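Dihydropyrimidinase (Brevibacillus agri, PDB 3SFW) probably catalyses the reversible, zinc-dependent hydrolytic ring opening of 5,6-dihydropyrimidines, as other amidohydrolases of its class do. Local coordinates at residues 11-16 and 361-366; 69-73 and 410-414; 100-105 and 136-140; 202-208 and 331-337. All coordinates share one frame; numbering follows the deposited sequence.

Interaction 1 (11-16 and 361-366)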
loop_
_atom_site.group_PDB
_atom_site.type_symbol
_atom_site.label_atom_id
_atom_site.label_comp_id
_atom_site.label_asym_id
_atom_site.label_seq_id
_atom_site.Cartn_x
_atom_site.Cartn_y
_atom_site.Cartn_z
ATOM N N VAL A 11 -29.837 -2.592 -23.753
ATOM C CA VAL A 11 -28.529 -2.684 -23.102
ATOM C C VAL A 11 -28.818 -2.664 -21.635
ATOM O O VAL A 11 -29.530 -1.778 -21.146
ATOM C CB VAL A 11 -27.643 -1.442 -23.392
ATOM C CG1 VAL A 11 -26.274 -1.594 -22.661
ATOM C CG2 VAL A 11 -27.458 -1.261 -24.882
ATOM N N THR A 12 -28.342 -3.673 -20.919
ATOM C CA THR A 12 -28.499 -3.676 -19.467
ATOM C C THR A 12 -27.098 -3.813 -18.864
ATOM O O THR A 12 -26.090 -3.587 -19.554
ATOM C CB THR A 12 -29.370 -4.831 -18.981
ATOM O OG1 THR A 12 -28.685 -6.064 -19.243
ATOM C CG2 THR A 12 -30.792 -4.844 -19.676
ATOM N N ALA A 13 -27.022 -4.117 -17.571
ATOM C CA ALA A 13 -25.697 -4.184 -16.948
ATOM C C ALA A 13 -24.917 -5.376 -17.459
ATOM O O ALA A 13 -23.685 -5.394 -17.331
ATOM C CB ALA A 13 -25.788 -4.195 -15.418
ATOM N N SER A 14 -25.627 -6.414 -17.920
ATOM C CA SER A 14 -24.960 -7.582 -18.505
ATOM C C SER A 14 -25.119 -7.665 -20.034
ATOM O O SER A 14 -24.137 -7.833 -20.786
ATOM C CB SER A 14 -25.421 -8.866 -17.819
ATOM O OG SER A 14 -26.860 -8.907 -17.638
ATOM N N ASP A 15 -26.340 -7.439 -20.501
ATOM C CA ASP A 15 -26.728 -7.903 -21.832
ATOM C C ASP A 15 -26.722 -6.740 -22.816
ATOM O O ASP A 15 -26.904 -5.569 -22.414
ATOM C CB ASP A 15 -28.139 -8.514 -21.749
ATOM C CG ASP A 15 -28.161 -9.818 -20.968
ATOM O OD1 ASP A 15 -27.459 -10.743 -21.390
ATOM O OD2 ASP A 15 -28.828 -9.879 -19.928
ATOM N N THR A 16 -26.580 -7.071 -24.104
ATOM C CA THR A 16 -26.732 -6.115 -25.222
ATOM C C THR A 16 -27.285 -6.881 -26.431
ATOM O O THR A 16 -26.631 -7.803 -26.938
ATOM C CB THR A 16 -25.348 -5.499 -25.674
ATOM O OG1 THR A 16 -24.641 -4.937 -24.543
ATOM C CG2 THR A 16 -25.552 -4.412 -26.715
ATOM N N LEU A 361 -20.406 0.355 -22.202
ATOM C CA LEU A 361 -21.824 0.709 -22.221
ATOM C C LEU A 361 -22.565 -0.125 -21.161
ATOM O O LEU A 361 -23.467 0.377 -20.493
ATOM C CB LEU A 361 -22.425 0.455 -23.615
ATOM C CG LEU A 361 -23.900 0.809 -23.769
ATOM C CD1 LEU A 361 -24.161 2.237 -23.339
ATOM C CD2 LEU A 361 -24.318 0.624 -25.215
ATOM N N ASN A 362 -22.164 -1.405 -20.957
ATOM C CA ASN A 362 -22.835 -2.199 -19.914
ATOM C C ASN A 362 -22.498 -1.662 -18.522
ATOM O O ASN A 362 -23.392 -1.556 -17.653
ATOM C CB ASN A 362 -22.449 -3.697 -19.977
ATOM C CG ASN A 362 -22.932 -4.375 -21.244
ATOM O OD1 ASN A 362 -24.168 -4.477 -21.522
ATOM N ND2 ASN A 362 -21.980 -4.788 -22.063
ATOM N N GLN A 363 -21.241 -1.280 -18.310
ATOM C CA GLN A 363 -20.878 -0.656 -17.032
ATOM C C GLN A 363 -21.667 0.624 -16.759
ATOM O O GLN A 363 -22.047 0.861 -15.617
ATOM C CB GLN A 363 -19.385 -0.368 -16.919
ATOM C CG GLN A 363 -18.536 -1.663 -16.822
ATOM C CD GLN A 363 -17.047 -1.321 -16.691
ATOM O OE1 GLN A 363 -16.546 -0.440 -17.401
ATOM N NE2 GLN A 363 -16.366 -1.952 -15.723
ATOM N N PHE A 364 -21.875 1.446 -17.790
ATOM C CA PHE A 364 -22.673 2.695 -17.694
ATOM C C PHE A 364 -24.055 2.359 -17.120
ATOM O O PHE A 364 -24.510 3.002 -16.195
ATOM C CB PHE A 364 -22.773 3.357 -19.095
ATOM C CG PHE A 364 -23.891 4.363 -19.223
ATOM C CD1 PHE A 364 -23.721 5.653 -18.756
ATOM C CD2 PHE A 364 -25.092 4.015 -19.828
ATOM C CE1 PHE A 364 -24.744 6.618 -18.882
ATOM C CE2 PHE A 364 -26.100 4.981 -20.035
ATOM C CZ PHE A 364 -25.930 6.285 -19.504
ATOM N N VAL A 365 -24.702 1.296 -17.608
ATOM C CA VAL A 365 -25.985 0.923 -17.025
ATOM C C VAL A 365 -25.840 0.486 -15.567
ATOM O O VAL A 365 -26.700 0.794 -14.710
ATOM C CB VAL A 365 -26.693 -0.180 -17.857
ATOM C CG1 VAL A 365 -27.974 -0.670 -17.072
ATOM C CG2 VAL A 365 -27.052 0.393 -19.270
ATOM N N ASP A 366 -24.799 -0.301 -15.289
ATOM C CA ASP A 366 -24.623 -0.830 -13.938
ATOM C C ASP A 366 -24.464 0.307 -12.937
ATOM O O ASP A 366 -25.120 0.336 -11.903
ATOM C CB ASP A 366 -23.391 -1.770 -13.898
ATOM C CG ASP A 366 -23.482 -2.824 -12.810
ATOM O OD1 ASP A 366 -24.583 -3.156 -12.318
ATOM O OD2 ASP A 366 -22.406 -3.323 -12.412
#
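V11, at the end of strand 9-11, and A13, in the hairpin loop leading to strand 16-18, meet L361, N362 and V365 in a mixed apolar and polar contact with the first turn and a half of helix 361-376. V11 also pairs through its backbone with L50 of strand 49-59. V11 lays both methyls on L361, crossing it at about a right angle: CG1 lies 3.6 Å from L361 CG, and V11 CG2 lies 3.7 Å from L361 CD2. V365 holds CG1 anti to its backbone N (chi1 173°). This methyl therefore covers the T12-A13 peptide, 3.6 Å from A13 N, while V365 CG2 turns to V11 CG1 at 4.0 Å. N362 reaches in among the loop's carbonyls, its CB 3.4 Å from A13 O, and A13 CA makes a nearly straight CA-H···O contact with N362 O. An ST motif braces the loop, D15 N donating to T12 OG1 at 3.0 Å, and D15 OD1 bonds to T384 OG1 of the second subunit. The chemistry implies that methyls of V11 and V365, together with the N362 side chain set against the loop's backbone, fit hairpin to helix, while the loop's carboxylate is used at the subunit interface.

Interaction 2 (69-73 and 410-414)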
loop_
_atom_site.group_PDB
_atom_site.type_symbol
_atom_site.label_atom_id
_atom_site.label_comp_id
_atom_site.label_asym_id
_atom_site.label_seq_id
_atom_site.Cartn_x
_atom_site.Cartn_y
_atom_site.Cartn_z
ATOM N N VAL A 69 -33.619 27.369 0.723
ATOM C CA VAL A 69 -34.225 26.049 0.380
ATOM C C VAL A 69 -33.819 25.716 -1.042
ATOM O O VAL A 69 -33.839 26.592 -1.886
ATOM C CB VAL A 69 -35.745 26.079 0.491
ATOM C CG1 VAL A 69 -36.383 24.735 0.056
ATOM C CG2 VAL A 69 -36.143 26.405 1.928
ATOM N N THR A 70 -33.490 24.445 -1.343
ATOM C CA THR A 70 -33.052 24.152 -2.718
ATOM C C THR A 70 -34.149 24.486 -3.711
ATOM O O THR A 70 -35.370 24.355 -3.418
ATOM C CB THR A 70 -32.536 22.694 -2.919
ATOM O OG1 THR A 70 -33.576 21.747 -2.557
ATOM C CG2 THR A 70 -31.346 22.448 -2.096
ATOM N N SER A 71 -33.743 24.862 -4.930
ATOM C CA SER A 71 -34.674 25.526 -5.801
ATOM C C SER A 71 -35.540 24.584 -6.603
ATOM O O SER A 71 -36.516 25.017 -7.158
ATOM C CB SER A 71 -33.968 26.509 -6.750
ATOM O OG SER A 71 -33.149 25.810 -7.647
ATOM N N ASP A 72 -35.178 23.292 -6.695
ATOM C CA ASP A 72 -36.124 22.311 -7.239
ATOM C C ASP A 72 -36.896 21.691 -6.102
ATOM O O ASP A 72 -36.295 21.293 -5.109
ATOM C CB ASP A 72 -35.377 21.164 -7.966
ATOM C CG ASP A 72 -35.097 21.477 -9.437
ATOM O OD1 ASP A 72 -35.975 22.019 -10.142
ATOM O OD2 ASP A 72 -34.009 21.084 -9.894
ATOM N N ASN A 73 -38.213 21.568 -6.262
ATOM C CA ASN A 73 -39.001 20.772 -5.326
ATOM C C ASN A 73 -39.239 19.391 -5.921
ATOM O O ASN A 73 -38.551 19.001 -6.875
ATOM C CB ASN A 73 -40.323 21.490 -4.972
ATOM C CG ASN A 73 -41.236 21.740 -6.190
ATOM O OD1 ASN A 73 -42.249 22.487 -6.095
ATOM N ND2 ASN A 73 -40.921 21.161 -7.300
ATOM N N HIS A 410 -34.303 21.648 -17.685
ATOM C CA HIS A 410 -35.626 21.666 -17.041
ATOM C C HIS A 410 -35.552 21.823 -15.525
ATOM O O HIS A 410 -36.604 21.871 -14.843
ATOM C CB HIS A 410 -36.407 20.407 -17.435
ATOM C CG HIS A 410 -36.532 20.227 -18.915
ATOM N ND1 HIS A 410 -35.496 19.719 -19.681
ATOM C CD2 HIS A 410 -37.538 20.527 -19.781
ATOM C CE1 HIS A 410 -35.870 19.693 -20.954
ATOM N NE2 HIS A 410 -37.084 20.216 -21.047
ATOM N N MET A 411 -34.326 21.877 -14.977
ATOM C CA MET A 411 -34.151 22.143 -13.541
ATOM C C MET A 411 -34.588 23.581 -13.218
ATOM O O MET A 411 -34.399 24.484 -14.058
ATOM C CB MET A 411 -32.693 21.923 -13.124
ATOM C CG MET A 411 -32.247 20.465 -13.344
ATOM S SD MET A 411 -30.484 20.278 -13.094
ATOM C CE MET A 411 -29.858 21.188 -14.567
ATOM N N ASN A 412 -35.291 23.759 -12.096
ATOM C CA ASN A 412 -35.788 25.093 -11.771
ATOM C C ASN A 412 -34.657 25.915 -11.133
ATOM O O ASN A 412 -34.698 26.212 -9.938
ATOM C CB ASN A 412 -37.032 25.021 -10.865
ATOM C CG ASN A 412 -37.733 26.371 -10.728
ATOM O OD1 ASN A 412 -37.476 27.298 -11.517
ATOM N ND2 ASN A 412 -38.505 26.535 -9.661
ATOM N N VAL A 413 -33.664 26.310 -11.954
ATOM C CA VAL A 413 -32.474 27.016 -11.462
ATOM C C VAL A 413 -31.922 27.825 -12.618
ATOM O O VAL A 413 -32.080 27.443 -13.766
ATOM C CB VAL A 413 -31.361 26.022 -10.997
ATOM C CG1 VAL A 413 -30.344 26.712 -10.069
ATOM C CG2 VAL A 413 -31.985 24.845 -10.281
ATOM N N ASP A 414 -31.294 28.967 -12.313
ATOM C CA ASP A 414 -30.922 29.938 -13.362
ATOM C C ASP A 414 -29.559 29.733 -13.987
ATOM O O ASP A 414 -29.085 30.611 -14.709
ATOM C CB ASP A 414 -31.001 31.375 -12.815
ATOM C CG ASP A 414 -30.102 31.600 -11.626
ATOM O OD1 ASP A 414 -29.284 30.729 -11.312
ATOM O OD2 ASP A 414 -30.087 32.726 -11.061
HETATM O O HOH W 1 -39.450 24.361 -8.117
#
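D72 and S71 take hold of N412 by its own backbone N-H and C=O, one accepting and the other donating. N412 N gives its hydrogen to D72 OD1 over 2.7 Å in a nearly straight bond (163°), arriving on the syn side of the carboxylate but 33° out of its plane. S71 OG donates to N412 O at 2.8 Å, standing above the carbonyl plane. With chi1 at 66°, OG lies between the backbone N and carbonyl carbon of S71, tight against V413, 3.0 Å from CG2. The other oxygen of D72, OD2, lies 3.6 Å from M411 CB. A water adds a bridge, accepting from N412 ND2 at 2.8 Å and donating to S71 O at 3.2 Å. N412 is the centre of an inverse gamma turn, closed by a weak bond from V413 N to M411 O. The contact joins the loop between strand 68-69 and helix 74-83 of the amidohydrolase fold to the long connection between the antiparallel strands 393-403 and 422-432. D72 is itself positioned from that helix and from a third loop: OD1 also accepts from T76 OG1, and OD2 from H316 NE2. An alanine in place of D72 would probably leave N412 N, T76 OG1 and H316 NE2 without their common acceptor group. Farther out, H316 follows the zinc ligand D315, and T70 OG1 bonds to the carbonyl of H60, another zinc ligand; the D72 side chain is about 14 Å from a zinc ion.

Interaction 3 (100-105 and 136-140)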
loop_
_atom_site.group_PDB
_atom_site.type_symbol
_atom_site.label_atom_id
_atom_site.label_comp_id
_atom_site.label_asym_id
_atom_site.label_seq_id
_atom_site.Cartn_x
_atom_site.Cartn_y
_atom_site.Cartn_z
ATOM N N SER A 100 -38.424 13.206 16.670
ATOM C CA SER A 100 -38.483 11.776 16.308
ATOM C C SER A 100 -38.075 11.595 14.852
ATOM O O SER A 100 -38.306 12.477 14.005
ATOM C CB SER A 100 -39.848 11.195 16.540
ATOM O OG SER A 100 -40.742 11.503 15.495
ATOM N N LEU A 101 -37.511 10.437 14.551
ATOM C CA LEU A 101 -37.206 10.080 13.160
ATOM C C LEU A 101 -38.498 10.023 12.362
ATOM O O LEU A 101 -38.522 10.373 11.199
ATOM C CB LEU A 101 -36.521 8.706 13.109
ATOM C CG LEU A 101 -35.206 8.564 13.894
ATOM C CD1 LEU A 101 -34.671 7.149 13.752
ATOM C CD2 LEU A 101 -34.160 9.601 13.387
ATOM N N HIS A 102 -39.576 9.495 12.962
ATOM C CA HIS A 102 -40.793 9.304 12.202
ATOM C C HIS A 102 -41.451 10.608 11.801
ATOM O O HIS A 102 -42.099 10.660 10.778
ATOM C CB HIS A 102 -41.818 8.418 12.950
ATOM C CG HIS A 102 -41.448 6.947 12.990
ATOM N ND1 HIS A 102 -42.013 5.996 12.158
ATOM C CD2 HIS A 102 -40.506 6.294 13.716
ATOM C CE1 HIS A 102 -41.492 4.805 12.436
ATOM N NE2 HIS A 102 -40.622 4.953 13.422
ATOM N N SER A 103 -41.279 11.655 12.610
ATOM C CA SER A 103 -41.830 12.955 12.244
ATOM C C SER A 103 -41.116 13.501 11.017
ATOM O O SER A 103 -41.724 14.087 10.175
ATOM C CB SER A 103 -41.793 13.965 13.405
ATOM O OG SER A 103 -40.468 14.218 13.823
ATOM N N ALA A 104 -39.817 13.288 10.936
ATOM C CA ALA A 104 -39.053 13.802 9.764
ATOM C C ALA A 104 -39.508 13.024 8.532
ATOM O O ALA A 104 -39.718 13.607 7.451
ATOM C CB ALA A 104 -37.535 13.629 10.018
ATOM N N ILE A 105 -39.663 11.701 8.678
ATOM C CA ILE A 105 -40.179 10.879 7.576
ATOM C C ILE A 105 -41.554 11.345 7.064
ATOM O O ILE A 105 -41.798 11.460 5.839
ATOM C CB ILE A 105 -40.206 9.350 7.989
ATOM C CG1 ILE A 105 -38.770 8.893 8.299
ATOM C CG2 ILE A 105 -40.958 8.497 6.925
ATOM C CD1 ILE A 105 -38.704 7.525 9.087
ATOM N N GLU A 136 -36.153 3.369 17.549
ATOM C CA GLU A 136 -37.004 3.826 16.470
ATOM C C GLU A 136 -36.600 3.263 15.118
ATOM O O GLU A 136 -37.444 3.098 14.228
ATOM C CB GLU A 136 -36.965 5.358 16.407
ATOM C CG GLU A 136 -38.185 5.923 15.892
ATOM C CD GLU A 136 -38.285 7.442 15.938
ATOM O OE1 GLU A 136 -37.434 8.189 16.473
ATOM O OE2 GLU A 136 -39.237 7.873 15.318
ATOM N N LEU A 137 -35.304 2.999 14.948
ATOM C CA LEU A 137 -34.800 2.537 13.635
ATOM C C LEU A 137 -35.401 1.203 13.212
ATOM O O LEU A 137 -35.456 0.887 12.030
ATOM C CB LEU A 137 -33.262 2.469 13.643
ATOM C CG LEU A 137 -32.591 3.847 13.527
ATOM C CD1 LEU A 137 -31.095 3.693 13.747
ATOM C CD2 LEU A 137 -32.904 4.427 12.117
ATOM N N GLU A 138 -35.862 0.396 14.176
ATOM C CA GLU A 138 -36.434 -0.900 13.787
ATOM C C GLU A 138 -37.634 -0.797 12.854
ATOM O O GLU A 138 -37.644 -1.376 11.750
ATOM C CB GLU A 138 -36.752 -1.783 15.013
ATOM C CG GLU A 138 -37.186 -3.180 14.587
ATOM C CD GLU A 138 -37.422 -4.089 15.780
ATOM O OE1 GLU A 138 -38.087 -3.645 16.746
ATOM O OE2 GLU A 138 -36.871 -5.202 15.779
ATOM N N SER A 139 -38.606 0.046 13.203
ATOM C CA SER A 139 -39.749 0.201 12.284
ATOM C C SER A 139 -39.382 1.056 11.101
ATOM O O SER A 139 -39.977 0.925 10.040
ATOM C CB SER A 139 -40.957 0.783 13.020
ATOM O OG SER A 139 -40.658 2.080 13.493
ATOM N N VAL A 140 -38.403 1.938 11.266
ATOM C CA VAL A 140 -37.938 2.705 10.084
ATOM C C VAL A 140 -37.481 1.740 8.997
ATOM O O VAL A 140 -37.892 1.862 7.815
ATOM C CB VAL A 140 -36.786 3.699 10.439
ATOM C CG1 VAL A 140 -36.147 4.311 9.118
ATOM C CG2 VAL A 140 -37.331 4.860 11.337
#
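Helix 101-105 starts beside helix 136-140, and its first two residues lie nearest the other helix, L101 by E136 and H102 by V140. The two short axes run in roughly the same direction, 34° apart, and approach to 10.8 Å. The second helix is kinked here, since the nitrogens of E138 and S139 lack bonds to the preceding turn. E136 spans the separation. Its CG is anti to the backbone N (chi1 -151°) and the chain is extended beyond, which carries the carboxylate to the N-terminal end of the other helix. There OE1 accepts from L101 N at 3.0 Å, on the syn side and 31° out of the carboxylate plane; OE2 lies near H102 N, though its exact place is less sure. S100 caps the same end, its OG accepting from S103 N at 2.9 Å, and the helix dipole would be expected to favour the negative charge of E136. This is a pair of neighbouring outer helices of an α/β barrel, with strand 119-124 between them in sequence; L101, I105 and V140 all pack on L124 of that strand. Beneath the polar cap the helices meet through methyls, L101 CD1 lying 3.6 Å from L137 CD2 and I105 CD1 3.7 Å from V140 CG2. At the partly exposed margin, H102 NE2 makes a weak, bent bond of 2.9 Å to S139 OG.

Interaction 4 (202-208 and 331-337)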
loop_
_atom_site.group_PDB
_atom_site.type_symbol
_atom_site.label_atom_id
_atom_site.label_comp_id
_atom_site.label_asym_id
_atom_site.label_seq_id
_atom_site.Cartn_x
_atom_site.Cartn_y
_atom_site.Cartn_z
ATOM N N ASN A 202 -9.705 36.185 3.415
ATOM C CA ASN A 202 -9.854 35.340 2.229
ATOM C C ASN A 202 -11.295 34.868 2.101
ATOM O O ASN A 202 -11.713 33.905 2.753
ATOM C CB ASN A 202 -8.865 34.159 2.275
ATOM C CG ASN A 202 -7.410 34.604 2.111
ATOM O OD1 ASN A 202 -7.136 35.578 1.435
ATOM N ND2 ASN A 202 -6.493 33.922 2.781
ATOM N N THR A 203 -12.076 35.580 1.302
ATOM C CA THR A 203 -13.518 35.417 1.355
ATOM C C THR A 203 -14.125 34.973 0.033
ATOM O O THR A 203 -15.322 34.715 -0.014
ATOM C CB THR A 203 -14.210 36.720 1.770
ATOM O OG1 THR A 203 -13.851 37.733 0.833
ATOM C CG2 THR A 203 -13.789 37.123 3.189
ATOM N N ASP A 204 -13.326 34.987 -1.047
ATOM C CA ASP A 204 -13.788 34.643 -2.397
ATOM C C ASP A 204 -14.176 33.139 -2.467
ATOM O O ASP A 204 -13.717 32.346 -1.630
ATOM C CB ASP A 204 -12.674 34.899 -3.437
ATOM C CG ASP A 204 -12.619 36.362 -3.923
ATOM O OD1 ASP A 204 -13.508 37.154 -3.580
ATOM O OD2 ASP A 204 -11.655 36.690 -4.658
ATOM N N PRO A 205 -15.021 32.776 -3.449
ATOM C CA PRO A 205 -15.468 31.370 -3.657
ATOM C C PRO A 205 -14.326 30.355 -3.688
ATOM O O PRO A 205 -14.515 29.231 -3.217
ATOM C CB PRO A 205 -16.187 31.434 -5.005
ATOM C CG PRO A 205 -16.853 32.865 -4.949
ATOM C CD PRO A 205 -15.703 33.710 -4.381
ATOM N N ILE A 206 -13.162 30.692 -4.267
ATOM C CA ILE A 206 -12.070 29.704 -4.331
ATOM C C ILE A 206 -11.653 29.189 -2.949
ATOM O O ILE A 206 -11.261 28.038 -2.817
ATOM C CB ILE A 206 -10.824 30.255 -5.118
ATOM C CG1 ILE A 206 -9.752 29.190 -5.295
ATOM C CG2 ILE A 206 -10.248 31.488 -4.417
ATOM C CD1 ILE A 206 -10.215 27.981 -6.100
ATOM N N TYR A 207 -11.815 29.989 -1.896
ATOM C CA TYR A 207 -11.406 29.510 -0.557
ATOM C C TYR A 207 -12.360 28.444 -0.019
ATOM O O TYR A 207 -11.993 27.730 0.902
ATOM C CB TYR A 207 -11.242 30.649 0.465
ATOM C CG TYR A 207 -10.098 31.541 0.054
ATOM C CD1 TYR A 207 -10.335 32.616 -0.794
ATOM C CD2 TYR A 207 -8.785 31.156 0.280
ATOM C CE1 TYR A 207 -9.297 33.403 -1.285
ATOM C CE2 TYR A 207 -7.705 31.928 -0.229
ATOM C CZ TYR A 207 -7.984 33.037 -1.024
ATOM O OH TYR A 207 -6.969 33.812 -1.566
ATOM N N HIS A 208 -13.502 28.258 -0.679
ATOM C CA HIS A 208 -14.351 27.090 -0.352
ATOM C C HIS A 208 -13.589 25.787 -0.614
ATOM O O HIS A 208 -13.706 24.807 0.150
ATOM C CB HIS A 208 -15.696 27.112 -1.120
ATOM C CG HIS A 208 -16.496 25.879 -0.895
ATOM N ND1 HIS A 208 -17.232 25.672 0.253
ATOM C CD2 HIS A 208 -16.589 24.739 -1.619
ATOM C CE1 HIS A 208 -17.780 24.467 0.205
ATOM N NE2 HIS A 208 -17.434 23.898 -0.938
ATOM N N ASP A 331 -18.430 36.386 1.618
ATOM C CA ASP A 331 -18.147 35.388 2.677
ATOM C C ASP A 331 -18.500 33.991 2.166
ATOM O O ASP A 331 -19.673 33.630 2.164
ATOM C CB ASP A 331 -18.995 35.703 3.927
ATOM C CG ASP A 331 -18.803 34.707 5.044
ATOM O OD1 ASP A 331 -18.140 33.651 4.824
ATOM O OD2 ASP A 331 -19.339 34.959 6.164
ATOM N N PHE A 332 -17.510 33.277 1.632
ATOM C CA PHE A 332 -17.785 32.009 0.921
ATOM C C PHE A 332 -18.473 30.996 1.842
ATOM O O PHE A 332 -19.118 30.058 1.358
ATOM C CB PHE A 332 -16.482 31.415 0.392
ATOM C CG PHE A 332 -15.581 30.900 1.487
ATOM C CD1 PHE A 332 -14.612 31.696 2.044
ATOM C CD2 PHE A 332 -15.691 29.586 1.929
ATOM C CE1 PHE A 332 -13.785 31.218 3.070
ATOM C CE2 PHE A 332 -14.844 29.089 2.899
ATOM C CZ PHE A 332 -13.915 29.906 3.506
ATOM N N THR A 333 -18.328 31.158 3.164
ATOM C CA THR A 333 -18.966 30.215 4.101
ATOM C C THR A 333 -20.484 30.333 4.098
ATOM O O THR A 333 -21.185 29.440 4.577
ATOM C CB THR A 333 -18.441 30.324 5.571
ATOM O OG1 THR A 333 -18.964 31.504 6.193
ATOM C CG2 THR A 333 -16.895 30.227 5.689
ATOM N N LYS A 334 -21.008 31.430 3.562
ATOM C CA LYS A 334 -22.451 31.613 3.478
ATOM C C LYS A 334 -23.032 31.339 2.108
ATOM O O LYS A 334 -24.213 31.584 1.871
ATOM C CB LYS A 334 -22.855 33.014 3.954
ATOM C CG LYS A 334 -22.506 33.208 5.442
ATOM C CD LYS A 334 -23.049 34.539 5.975
ATOM C CE LYS A 334 -22.738 34.641 7.475
ATOM N NZ LYS A 334 -22.602 36.079 7.855
ATOM N N ILE A 335 -22.212 30.859 1.181
ATOM C CA ILE A 335 -22.751 30.468 -0.142
ATOM C C ILE A 335 -23.435 29.094 0.092
ATOM O O ILE A 335 -22.807 28.211 0.637
ATOM C CB ILE A 335 -21.624 30.237 -1.215
ATOM C CG1 ILE A 335 -20.754 31.502 -1.453
ATOM C CG2 ILE A 335 -22.249 29.802 -2.504
ATOM C CD1 ILE A 335 -19.491 31.225 -2.313
ATOM N N PRO A 336 -24.756 29.002 -0.174
ATOM C CA PRO A 336 -25.408 27.710 0.033
ATOM C C PRO A 336 -24.726 26.660 -0.857
ATOM O O PRO A 336 -24.431 26.922 -2.025
ATOM C CB PRO A 336 -26.862 27.964 -0.389
ATOM C CG PRO A 336 -26.821 29.287 -1.227
ATOM C CD PRO A 336 -25.712 30.059 -0.590
ATOM N N ASN A 337 -24.319 25.550 -0.254
ATOM C CA ASN A 337 -23.472 24.548 -0.965
ATOM C C ASN A 337 -24.361 23.595 -1.782
ATOM O O ASN A 337 -25.324 23.027 -1.253
ATOM C CB ASN A 337 -22.718 23.654 0.036
ATOM C CG ASN A 337 -21.558 24.331 0.742
ATOM O OD1 ASN A 337 -20.786 23.635 1.371
ATOM N ND2 ASN A 337 -21.478 25.674 0.729
HETATM O O HOH W 2 -19.076 27.369 1.711
#
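F332 presses one face of its ring against backbone, the peptide joining Y207 to H208, instead of against another side chain's ring. Y207 C stands 3.9 Å above the ring centre, and H208 N lies 3.6 Å above the plane, offset toward the rim. Y207 CB joins them on that face in a CH-π contact, 4.0 Å from the F332 centroid. T333 CG2 lies over the rim of the opposite face, and the edge points to carbonyls, with CE1 3.4 Å from N202 O. The ring owes this place to a chi1 of 70°, which sets CG between the backbone N and carbonyl carbon of F332. An alanine here would probably open a gap against the Y207-H208 peptide and leave it without its aromatic cover. F332 N adds a weak bond to T203 O, and D331 OD1 accepts from T333 N, forming an Asx turn, and also from T333 OG1. At the N337 end of the contact, one water receives a hydrogen from N337 ND2, donates to F332 O at 2.7 Å, and lies 2.9 Å from H208 ND1. H208 NE2 is held by W287 O, and N337 OD1 by S288 OG. The side chain of N337 is about 8 Å from a zinc ion, so this end of the contact lies near the two-zinc centre bridged by the carboxylated lysine K150, as in related barrel amidohydrolases.

Interactions 1, 3 and 4 mix apolar and polar contacts, while interaction 2 is essentially polar. Interaction 2 is the buried one, and two loops there satisfy backbone groups with a serine, a shared carboxylate and a water. The others are partly buried and farther from the chain's centre. No two share an element: interaction 1, at a subunit interface, fits a hairpin to helix 361-376 with methyls and an asparagine side chain; interaction 3 joins helices 101-112 and 131-142 and adds a carboxylate at a helix start; interaction 4 sets an aromatic ring of one loop against the backbone at helix 206-210. Interactions 2 and 4 approach to about 6 Å between nearest atoms, whereas interaction 1 lies across the chain's centre from both.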